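Local atomic coordinates of histidine triad (HIT) protein (Marinobacter aquaeolei, PDB entry 3OHE), a protein that probably acts as a nucleotide hydrolase or transferase of the histidine triad family and binds calcium ions in the crystal. Residues A64-M69 / D76-A81. Sequence-based numbering, arbitrary orientation.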
ATOM      1  N   ALA A  64     -10.374   2.175  -8.801  1.00  6.65           N
ATOM      2  CA  ALA A  64     -11.541   1.579  -9.457  1.00  7.14           C
ATOM      3  C   ALA A  64     -11.595   0.080  -9.131  1.00  6.86           C
ATOM      4  O   ALA A  64     -12.653  -0.483  -8.793  1.00  7.71           O
ATOM      5  CB  ALA A  64     -11.509   1.820 -10.982  1.00  8.79           C
ATOM      6  N   LEU A  65     -10.450  -0.589  -9.238  1.00  7.01           N
ATOM      7  CA  LEU A  65     -10.368  -2.014  -8.886  1.00  7.12           C
ATOM      8  C   LEU A  65     -10.784  -2.248  -7.438  1.00  6.67           C
ATOM      9  O   LEU A  65     -11.555  -3.181  -7.138  1.00  7.31           O
ATOM     10  CB  LEU A  65      -8.954  -2.536  -9.122  1.00  7.50           C
ATOM     11  CG  LEU A  65      -8.700  -3.996  -8.735  1.00  6.93           C
ATOM     12  CD1 LEU A  65      -9.510  -4.956  -9.649  1.00  8.95           C
ATOM     13  CD2 LEU A  65      -7.180  -4.310  -8.823  1.00  7.89           C
ATOM     14  N   SER A  66     -10.262  -1.448  -6.523  0.70  6.08           N
ATOM     15  CA  SER A  66     -10.521  -1.641  -5.083  0.70  6.02           C
ATOM     16  C   SER A  66     -12.009  -1.482  -4.785  0.70  7.07           C
ATOM     17  O   SER A  66     -12.621  -2.359  -4.167  0.70  6.76           O
ATOM     18  CB  SER A  66      -9.757  -0.629  -4.221  0.70  6.29           C
ATOM     19  OG  SER A  66      -8.370  -0.828  -4.277  0.70  9.03           O
ATOM     20  N   GLU A  67     -12.605  -0.376  -5.214  1.00  7.08           N
ATOM     21  CA  GLU A  67     -14.018  -0.157  -4.939  1.00  7.76           C
ATOM     22  C   GLU A  67     -14.881  -1.261  -5.539  1.00  6.41           C
ATOM     23  O   GLU A  67     -15.834  -1.757  -4.920  1.00  7.14           O
ATOM     24  CB  GLU A  67     -14.453   1.223  -5.438  1.00  8.17           C
ATOM     25  CG  GLU A  67     -15.853   1.567  -4.973  1.00  8.22           C
ATOM     26  CD  GLU A  67     -16.303   2.971  -5.188  1.00 11.55           C
ATOM     27  OE1 GLU A  67     -15.536   3.800  -5.700  1.00 12.42           O
ATOM     28  OE2 GLU A  67     -17.487   3.237  -4.826  1.00 13.60           O
ATOM     29  N   GLY A  68     -14.555  -1.655  -6.755  1.00  6.54           N
ATOM     30  CA  GLY A  68     -15.296  -2.712  -7.428  1.00  6.21           C
ATOM     31  C   GLY A  68     -15.147  -4.069  -6.750  1.00  6.79           C
ATOM     32  O   GLY A  68     -16.144  -4.814  -6.648  1.00  7.27           O
HETATM   33  N   MSE A  69     -13.939  -4.422  -6.296  1.00  6.99           N
HETATM   34  CA  MSE A  69     -13.744  -5.674  -5.569  1.00  6.51           C
HETATM   35  C   MSE A  69     -14.498  -5.694  -4.257  1.00  6.82           C
HETATM   36  O   MSE A  69     -15.030  -6.727  -3.848  1.00  7.19           O
HETATM   37  CB  MSE A  69     -12.259  -5.889  -5.296  1.00  6.82           C
HETATM   38  CG  MSE A  69     -11.419  -6.263  -6.472  1.00  6.98           C
HETATM   39 SE   MSE A  69      -9.562  -6.572  -6.048  0.75  7.71          SE
HETATM   40  CE  MSE A  69      -9.704  -8.290  -5.126  1.00 11.11           C
ATOM     41  N   ASP A  76     -15.246  -6.467   3.922  1.00  7.48           N
ATOM     42  CA  ASP A  76     -15.291  -5.561   5.049  1.00  7.60           C
ATOM     43  C   ASP A  76     -14.277  -4.416   4.972  1.00  7.42           C
ATOM     44  O   ASP A  76     -14.563  -3.300   5.426  1.00  9.09           O
ATOM     45  CB  ASP A  76     -15.111  -6.292   6.380  1.00  8.22           C
ATOM     46  CG  ASP A  76     -16.260  -7.234   6.706  1.00  9.28           C
ATOM     47  OD1 ASP A  76     -17.412  -6.950   6.293  1.00  9.69           O
ATOM     48  OD2 ASP A  76     -16.022  -8.291   7.348  1.00 11.49           O
ATOM     49  N   LYS A  77     -13.086  -4.663   4.426  1.00  6.83           N
ATOM     50  CA  LYS A  77     -12.006  -3.690   4.374  1.00  7.16           C
ATOM     51  C   LYS A  77     -11.070  -4.095   3.238  1.00  6.67           C
ATOM     52  O   LYS A  77     -10.840  -5.254   3.034  1.00  7.52           O
ATOM     53  CB  LYS A  77     -11.244  -3.676   5.695  1.00  8.25           C
ATOM     54  CG  LYS A  77     -10.225  -2.570   5.850  1.00  7.70           C
ATOM     55  CD  LYS A  77     -10.859  -1.170   5.924  1.00  9.05           C
ATOM     56  CE  LYS A  77      -9.820  -0.007   5.868  1.00 10.92           C
ATOM     57  NZ  LYS A  77      -8.963  -0.086   4.627  1.00 12.92           N
HETATM   58  N   MSE A  78     -10.540  -3.094   2.527  0.70  6.35           N
HETATM   59  CA  MSE A  78      -9.461  -3.358   1.582  0.70  7.30           C
HETATM   60  C   MSE A  78      -8.110  -3.207   2.199  0.70  6.78           C
HETATM   61  O   MSE A  78      -7.909  -2.392   3.101  0.70  8.06           O
HETATM   62  CB  MSE A  78      -9.523  -2.407   0.376  0.70  9.44           C
HETATM   63  CG  MSE A  78     -10.716  -2.634  -0.498  0.70  8.52           C
HETATM   64 SE   MSE A  78     -10.820  -4.410  -1.317  0.52 11.13          SE
HETATM   65  CE  MSE A  78      -9.257  -4.552  -2.376  0.70 11.84           C
ATOM     66  N   ASN A  79      -7.172  -3.998   1.696  1.00  6.96           N
ATOM     67  CA  ASN A  79      -5.743  -3.789   1.992  1.00  6.96           C
ATOM     68  C   ASN A  79      -5.026  -3.618   0.639  1.00  7.35           C
ATOM     69  O   ASN A  79      -5.162  -4.473  -0.245  1.00  9.17           O
ATOM     70  CB  ASN A  79      -5.145  -4.961   2.738  1.00  7.38           C
ATOM     71  CG  ASN A  79      -5.614  -5.142   4.187  1.00  7.87           C
ATOM     72  OD1 ASN A  79      -5.147  -6.119   4.805  1.00  8.52           O
ATOM     73  ND2 ASN A  79      -6.449  -4.269   4.736  1.00  8.05           N
ATOM     74  N   VAL A  80      -4.316  -2.504   0.478  1.00  6.28           N
ATOM     75  CA  VAL A  80      -3.619  -2.174  -0.747  1.00  6.51           C
ATOM     76  C   VAL A  80      -2.174  -1.900  -0.378  1.00  6.08           C
ATOM     77  O   VAL A  80      -1.887  -1.185   0.589  1.00  7.05           O
ATOM     78  CB  VAL A  80      -4.261  -0.965  -1.460  1.00  7.22           C
ATOM     79  CG1 VAL A  80      -3.522  -0.632  -2.780  1.00 10.21           C
ATOM     80  CG2 VAL A  80      -5.738  -1.268  -1.805  1.00 10.61           C
ATOM     81  N   ALA A  81      -1.229  -2.491  -1.123  1.00  6.20           N
ATOM     82  CA  ALA A  81       0.185  -2.402  -0.731  1.00  6.46           C
ATOM     83  C   ALA A  81       1.125  -2.588  -1.894  1.00  5.88           C
ATOM     84  O   ALA A  81       0.878  -3.409  -2.775  1.00  6.63           O
ATOM     85  CB  ALA A  81       0.551  -3.440   0.374  1.00  7.86           C
TER
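Residues 64-69 of helix 52-72 and strand segment 77-81 run nearly antiparallel, at 151° with their axes 9.3 Å apart, and Ser66 and Met78 face each other at the closest backbone approach, CA to CA 7.0 Å. This is the long helix of the HIT fold lying on the antiparallel sheet, next to the strand that is outermost within the chain; no hydrogen bond joins the two segments, and van der Waals packing holds the contact. Met78, a selenomethionine, does most of the touching. Its chain bends at both chi2 (-61°) and chi3 (-61°), which folds the SE-CE end back against the helix: SE lies 3.9 Å from Ser66 O, while CE reaches to 4.2 Å from SE of Met69, also a selenomethionine. Both also pack on Val96 of the neighbouring strand, so the pair belongs to the apolar layer between helix and sheet. Two residues along the strand, on the same face as Met78, Val80 sets its CG2 methyl against the same Ser66, OG to CG2 3.6 Å. That hydroxyl is bonded to the helix carbonyl Ser62 O one turn earlier, which lets a polar group sit beside a methyl. Lys77 and Asn79 alternate with Met78 and Val80; at the strand's edge Val80 and Ala81 pair antiparallel with a strand of the second subunit, and Lys77 NZ forms a salt bridge with Glu46 of that subunit. Both Lys77 and Asn79 also bind Met78 O: Lys77 NZ approaches in the carbonyl plane at 3.0 Å, whereas Asn79 ND2 comes from above that plane at 2.9 Å.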